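Local coordinates for putative carbohydrate metabolism domain-containing protein (Bacteroides vulgatus, PDB 3S30), which is of unproven function but probably takes part in the binding or breakdown of carbohydrates, at residues 217-229 with 286-300. Sequence-based numbering, arbitrary orientation. Where two conformers were deposited one is given.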
loop_
_atom_site.group_PDB
_atom_site.type_symbol
_atom_site.label_atom_id
_atom_site.label_comp_id
_atom_site.label_asym_id
_atom_site.label_seq_id
_atom_site.Cartn_x
_atom_site.Cartn_y
_atom_site.Cartn_z
ATOM N N GLU A 217 -14.211 -14.419 -0.464
ATOM C CA GLU A 217 -14.787 -13.321 0.306
ATOM C C GLU A 217 -13.936 -13.146 1.566
ATOM O O GLU A 217 -13.970 -13.990 2.462
ATOM C CB GLU A 217 -16.277 -13.560 0.618
ATOM C CG GLU A 217 -16.819 -14.897 0.116
ATOM C CD GLU A 217 -18.326 -15.018 0.171
ATOM O OE1 GLU A 217 -19.028 -13.997 0.334
ATOM O OE2 GLU A 217 -18.807 -16.159 0.033
ATOM N N PRO A 218 -13.128 -12.070 1.615
ATOM C CA PRO A 218 -12.258 -11.846 2.773
ATOM C C PRO A 218 -13.041 -11.383 3.981
ATOM O O PRO A 218 -14.012 -10.641 3.833
ATOM C CB PRO A 218 -11.317 -10.737 2.300
ATOM C CG PRO A 218 -12.091 -9.984 1.290
ATOM C CD PRO A 218 -12.965 -11.014 0.595
ATOM N N ILE A 219 -12.633 -11.818 5.169
ATOM C CA ILE A 219 -13.303 -11.383 6.389
ATOM C C ILE A 219 -12.397 -10.549 7.280
ATOM O O ILE A 219 -12.864 -9.604 7.905
ATOM C CB ILE A 219 -13.976 -12.557 7.180
ATOM C CG1 ILE A 219 -13.029 -13.744 7.377
ATOM C CG2 ILE A 219 -15.233 -13.026 6.463
ATOM C CD1 ILE A 219 -13.696 -14.924 8.067
ATOM N N LYS A 220 -11.108 -10.860 7.343
ATOM C CA LYS A 220 -10.207 -10.015 8.124
ATOM C C LYS A 220 -8.780 -9.953 7.605
ATOM O O LYS A 220 -8.291 -10.879 6.926
ATOM C CB LYS A 220 -10.255 -10.377 9.619
ATOM C CG LYS A 220 -9.911 -11.798 9.959
ATOM C CD LYS A 220 -10.230 -12.128 11.421
ATOM C CE LYS A 220 -11.705 -12.510 11.605
ATOM N NZ LYS A 220 -12.077 -12.760 13.031
ATOM N N LEU A 221 -8.146 -8.818 7.896
ATOM C CA LEU A 221 -6.749 -8.585 7.567
ATOM C C LEU A 221 -5.981 -8.572 8.874
ATOM O O LEU A 221 -6.218 -7.716 9.729
ATOM C CB LEU A 221 -6.573 -7.236 6.828
ATOM C CG LEU A 221 -5.135 -6.870 6.405
ATOM C CD1 LEU A 221 -4.611 -7.815 5.308
ATOM C CD2 LEU A 221 -5.039 -5.416 5.955
ATOM N N VAL A 222 -5.080 -9.533 9.043
ATOM C CA VAL A 222 -4.313 -9.632 10.268
ATOM C C VAL A 222 -2.837 -9.521 9.914
ATOM O O VAL A 222 -2.429 -9.924 8.838
ATOM C CB VAL A 222 -4.612 -10.948 11.073
ATOM C CG1 VAL A 222 -6.117 -11.131 11.289
ATOM C CG2 VAL A 222 -4.038 -12.158 10.387
ATOM N N GLY A 223 -2.058 -8.958 10.834
ATOM C CA GLY A 223 -0.619 -8.825 10.672
ATOM C C GLY A 223 -0.014 -8.168 11.894
ATOM O O GLY A 223 -0.690 -7.985 12.899
ATOM N N TYR A 224 1.262 -7.815 11.801
ATOM C CA TYR A 224 1.996 -7.195 12.901
ATOM C C TYR A 224 2.700 -5.951 12.382
ATOM O O TYR A 224 3.154 -5.947 11.245
ATOM C CB TYR A 224 3.028 -8.169 13.481
ATOM C CG TYR A 224 2.418 -9.318 14.249
ATOM C CD1 TYR A 224 1.863 -10.408 13.583
ATOM C CD2 TYR A 224 2.395 -9.320 15.648
ATOM C CE1 TYR A 224 1.296 -11.466 14.276
ATOM C CE2 TYR A 224 1.827 -10.366 16.355
ATOM C CZ TYR A 224 1.281 -11.440 15.666
ATOM O OH TYR A 224 0.732 -12.493 16.359
ATOM N N TYR A 225 2.783 -4.907 13.212
ATOM C CA TYR A 225 3.489 -3.680 12.840
ATOM C C TYR A 225 4.389 -3.103 13.955
ATOM O O TYR A 225 4.280 -3.465 15.135
ATOM C CB TYR A 225 2.483 -2.606 12.382
ATOM C CG TYR A 225 1.887 -1.798 13.513
ATOM C CD1 TYR A 225 0.737 -2.207 14.156
ATOM C CD2 TYR A 225 2.487 -0.612 13.936
ATOM C CE1 TYR A 225 0.194 -1.466 15.204
ATOM C CE2 TYR A 225 1.955 0.130 14.968
ATOM C CZ TYR A 225 0.808 -0.297 15.600
ATOM O OH TYR A 225 0.288 0.442 16.638
ATOM N N LYS A 226 5.293 -2.224 13.531
ATOM C CA LYS A 226 5.990 -1.278 14.389
ATOM C C LYS A 226 5.898 0.061 13.661
ATOM O O LYS A 226 5.898 0.097 12.426
ATOM C CB LYS A 226 7.471 -1.650 14.564
ATOM C CG LYS A 226 7.773 -2.975 15.268
ATOM C CD LYS A 226 9.276 -3.129 15.453
ATOM C CE LYS A 226 9.646 -4.404 16.188
ATOM N NZ LYS A 226 11.128 -4.636 16.290
ATOM N N TYR A 227 5.808 1.158 14.410
ATOM C CA TYR A 227 5.697 2.482 13.811
ATOM C C TYR A 227 6.364 3.526 14.659
ATOM O O TYR A 227 6.228 3.537 15.888
ATOM C CB TYR A 227 4.238 2.895 13.616
ATOM C CG TYR A 227 4.061 4.203 12.835
ATOM C CD1 TYR A 227 4.460 4.307 11.506
ATOM C CD2 TYR A 227 3.509 5.318 13.433
ATOM C CE1 TYR A 227 4.309 5.492 10.802
ATOM C CE2 TYR A 227 3.336 6.500 12.734
ATOM C CZ TYR A 227 3.727 6.581 11.419
ATOM O OH TYR A 227 3.550 7.762 10.740
ATOM N N LYS A 228 7.086 4.401 13.979
ATOM C CA LYS A 228 7.729 5.550 14.584
ATOM C C LYS A 228 7.532 6.710 13.585
ATOM O O LYS A 228 7.939 6.615 12.432
ATOM C CB LYS A 228 9.201 5.209 14.847
ATOM C CG LYS A 228 10.147 6.368 15.151
ATOM C CD LYS A 228 10.044 6.852 16.574
ATOM C CE LYS A 228 11.284 7.654 16.975
ATOM N NZ LYS A 228 11.231 8.048 18.412
ATOM N N ALA A 229 6.849 7.763 14.025
ATOM C CA ALA A 229 6.716 8.993 13.248
ATOM C C ALA A 229 8.084 9.684 13.064
ATOM O O ALA A 229 8.949 9.576 13.922
ATOM C CB ALA A 229 5.720 9.940 13.930
ATOM N N HIS A 286 -1.140 3.822 16.908
ATOM C CA HIS A 286 -0.099 4.340 17.815
ATOM C C HIS A 286 1.332 3.910 17.461
ATOM O O HIS A 286 1.554 2.869 16.841
ATOM C CB HIS A 286 -0.398 3.967 19.299
ATOM C CG HIS A 286 -0.277 2.503 19.609
ATOM N ND1 HIS A 286 -1.313 1.614 19.425
ATOM C CD2 HIS A 286 0.751 1.775 20.109
ATOM C CE1 HIS A 286 -0.925 0.399 19.777
ATOM N NE2 HIS A 286 0.325 0.470 20.200
ATOM N N GLU A 287 2.294 4.722 17.894
ATOM C CA GLU A 287 3.717 4.410 17.737
ATOM C C GLU A 287 4.142 3.285 18.654
ATOM O O GLU A 287 3.680 3.187 19.796
ATOM C CB GLU A 287 4.588 5.632 18.065
ATOM C CG GLU A 287 4.369 6.820 17.161
ATOM C CD GLU A 287 5.376 7.914 17.411
ATOM O OE1 GLU A 287 5.271 8.614 18.443
ATOM O OE2 GLU A 287 6.283 8.073 16.576
ATOM N N THR A 288 5.062 2.459 18.167
ATOM C CA THR A 288 5.622 1.387 18.994
ATOM C C THR A 288 6.837 0.740 18.338
ATOM O O THR A 288 6.913 0.616 17.112
ATOM C CB THR A 288 4.557 0.298 19.318
ATOM O OG1 THR A 288 5.176 -0.794 20.000
ATOM C CG2 THR A 288 3.902 -0.229 18.053
ATOM N N SER A 289 7.778 0.335 19.182
ATOM C CA SER A 289 8.957 -0.396 18.732
ATOM C C SER A 289 8.821 -1.901 19.000
ATOM O O SER A 289 9.742 -2.665 18.738
ATOM C CB SER A 289 10.203 0.171 19.404
ATOM O OG SER A 289 10.329 1.556 19.114
ATOM N N GLU A 290 7.653 -2.324 19.489
ATOM C CA GLU A 290 7.318 -3.734 19.701
ATOM C C GLU A 290 6.365 -4.224 18.602
ATOM O O GLU A 290 5.389 -3.546 18.288
ATOM C CB GLU A 290 6.592 -3.935 21.045
ATOM C CG GLU A 290 7.329 -3.443 22.284
ATOM C CD GLU A 290 6.598 -3.784 23.596
ATOM O OE1 GLU A 290 6.065 -4.913 23.728
ATOM O OE2 GLU A 290 6.570 -2.924 24.504
ATOM N N TRP A 291 6.624 -5.409 18.043
ATOM C CA TRP A 291 5.667 -6.042 17.146
ATOM C C TRP A 291 4.269 -6.091 17.791
ATOM O O TRP A 291 4.061 -6.757 18.831
ATOM C CB TRP A 291 6.114 -7.456 16.756
ATOM C CG TRP A 291 7.262 -7.458 15.848
ATOM C CD1 TRP A 291 8.501 -7.987 16.086
ATOM C CD2 TRP A 291 7.312 -6.885 14.541
ATOM N NE1 TRP A 291 9.317 -7.777 15.006
ATOM C CE2 TRP A 291 8.611 -7.108 14.038
ATOM C CE3 TRP A 291 6.379 -6.206 13.739
ATOM C CZ2 TRP A 291 9.004 -6.677 12.774
ATOM C CZ3 TRP A 291 6.772 -5.779 12.478
ATOM C CH2 TRP A 291 8.072 -6.012 12.012
ATOM N N THR A 292 3.339 -5.371 17.162
ATOM C CA THR A 292 1.971 -5.209 17.642
ATOM C C THR A 292 0.984 -5.773 16.609
ATOM O O THR A 292 0.986 -5.379 15.433
ATOM C CB THR A 292 1.647 -3.708 17.895
ATOM O OG1 THR A 292 2.563 -3.159 18.859
ATOM C CG2 THR A 292 0.205 -3.522 18.385
ATOM N N ARG A 293 0.137 -6.688 17.058
ATOM C CA ARG A 293 -0.863 -7.312 16.202
ATOM C C ARG A 293 -2.005 -6.372 15.855
ATOM O O ARG A 293 -2.447 -5.587 16.685
ATOM C CB ARG A 293 -1.453 -8.545 16.895
ATOM C CG ARG A 293 -2.320 -9.393 15.983
ATOM C CD ARG A 293 -2.394 -10.783 16.521
ATOM N NE ARG A 293 -3.142 -11.713 15.678
ATOM C CZ ARG A 293 -4.471 -11.775 15.617
ATOM N NH1 ARG A 293 -5.236 -10.946 16.334
ATOM N NH2 ARG A 293 -5.041 -12.674 14.824
ATOM N N PHE A 294 -2.479 -6.473 14.619
ATOM C CA PHE A 294 -3.714 -5.829 14.200
ATOM C C PHE A 294 -4.660 -6.876 13.611
ATOM O O PHE A 294 -4.228 -7.926 13.131
ATOM C CB PHE A 294 -3.456 -4.655 13.229
ATOM C CG PHE A 294 -2.697 -5.022 11.957
ATOM C CD1 PHE A 294 -3.378 -5.436 10.820
ATOM C CD2 PHE A 294 -1.313 -4.893 11.890
ATOM C CE1 PHE A 294 -2.689 -5.762 9.639
ATOM C CE2 PHE A 294 -0.606 -5.215 10.714
ATOM C CZ PHE A 294 -1.301 -5.646 9.587
ATOM N N GLU A 295 -5.958 -6.602 13.708
ATOM C CA GLU A 295 -6.985 -7.518 13.227
ATOM C C GLU A 295 -8.184 -6.703 12.760
ATOM O O GLU A 295 -9.046 -6.360 13.563
ATOM C CB GLU A 295 -7.387 -8.511 14.328
ATOM C CG GLU A 295 -8.434 -9.554 13.890
ATOM C CD GLU A 295 -8.851 -10.514 15.009
ATOM O OE1 GLU A 295 -8.085 -10.694 15.984
ATOM O OE2 GLU A 295 -9.953 -11.091 14.908
ATOM N N LEU A 296 -8.226 -6.397 11.463
ATOM C CA LEU A 296 -9.267 -5.529 10.890
ATOM C C LEU A 296 -10.345 -6.378 10.229
ATOM O O LEU A 296 -10.067 -7.096 9.276
ATOM C CB LEU A 296 -8.652 -4.567 9.867
ATOM C CG LEU A 296 -7.306 -3.924 10.252
ATOM C CD1 LEU A 296 -6.813 -2.996 9.148
ATOM C CD2 LEU A 296 -7.410 -3.179 11.596
ATOM N N ASP A 297 -11.569 -6.318 10.745
ATOM C CA ASP A 297 -12.694 -7.057 10.152
ATOM C C ASP A 297 -13.203 -6.330 8.912
ATOM O O ASP A 297 -13.369 -5.110 8.917
ATOM C CB ASP A 297 -13.855 -7.203 11.148
ATOM C CG ASP A 297 -13.544 -8.160 12.307
ATOM O OD1 ASP A 297 -13.472 -9.392 12.085
ATOM O OD2 ASP A 297 -13.420 -7.682 13.454
ATOM N N PHE A 298 -13.458 -7.081 7.848
ATOM C CA PHE A 298 -14.146 -6.526 6.674
ATOM C C PHE A 298 -15.597 -6.181 7.008
ATOM O O PHE A 298 -16.337 -7.000 7.553
ATOM C CB PHE A 298 -14.073 -7.480 5.476
ATOM C CG PHE A 298 -12.810 -7.346 4.678
ATOM C CD1 PHE A 298 -11.622 -7.934 5.120
ATOM C CD2 PHE A 298 -12.791 -6.615 3.491
ATOM C CE1 PHE A 298 -10.453 -7.816 4.385
ATOM C CE2 PHE A 298 -11.618 -6.484 2.750
ATOM C CZ PHE A 298 -10.452 -7.082 3.198
ATOM N N ASN A 299 -15.972 -4.948 6.680
ATOM C CA ASN A 299 -17.314 -4.423 6.878
ATOM C C ASN A 299 -18.114 -4.498 5.572
ATOM O O ASN A 299 -17.986 -3.633 4.709
ATOM C CB ASN A 299 -17.204 -2.970 7.369
ATOM C CG ASN A 299 -18.512 -2.421 7.916
ATOM O OD1 ASN A 299 -19.591 -2.965 7.652
ATOM N ND2 ASN A 299 -18.419 -1.327 8.687
ATOM N N TYR A 300 -18.924 -5.542 5.425
ATOM C CA TYR A 300 -19.837 -5.679 4.266
ATOM C C TYR A 300 -21.157 -4.957 4.491
ATOM O O TYR A 300 -21.792 -4.507 3.538
ATOM C CB TYR A 300 -20.153 -7.144 3.984
ATOM C CG TYR A 300 -19.002 -7.938 3.435
ATOM C CD1 TYR A 300 -17.973 -8.389 4.272
ATOM C CD2 TYR A 300 -18.939 -8.253 2.081
ATOM C CE1 TYR A 300 -16.907 -9.136 3.768
ATOM C CE2 TYR A 300 -17.879 -9.007 1.568
ATOM C CZ TYR A 300 -16.866 -9.441 2.419
ATOM O OH TYR A 300 -15.826 -10.182 1.906
HETATM O O HOH W 1 12.424 -2.779 17.558
HETATM O O HOH W 2 8.256 4.164 18.139
#
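H286, its ND1 hydrogen-bonded to D284, lays one imidazole face over the hydroxyl of Y225, which sits 3.3 Å above the ring centre and donates to the H286 carbonyl (OH to O 2.7 Å). E287 follows, its OE2 taking the A229 amide N at 2.6 Å on the anti side of the carboxylate. T288 pairs with Y227 through both backbone bonds; a beta bulge then shifts the register by two before Y225 pairs with T292. W291 receives the extended K226 chain over one face: CE stands 3.5 Å from the centroid of the five-membered ring, and NZ adds a cation-pi contact. T292 sets CB off-centre against the Y225 ring, whose far end T288 CG2 also meets; an alanine in place of Y225 would probably leave the H286 carbonyl without its donor and open a gap between T288 and T292. R293 runs obliquely across the Y224 ring and grips E295 OE1 through NH1 (2.9 Å). F294, with CG between its backbone N and carbonyl carbon (chi1 58°), folds its ring over G223, whose CA lies 3.8 Å from the centroid. E295 OE2 meets K220 NZ at 3.3 Å, with D297 a longer partner. P218 CG makes a CH-pi contact over the F298 ring centre, and Y300 OH donates to P218 O. This antiparallel pairing thus separates a charge-linked face from a largely apolar one, where L221 and F294 adjoin L345 of neighbouring strand 339-349 and L221 packs on I248.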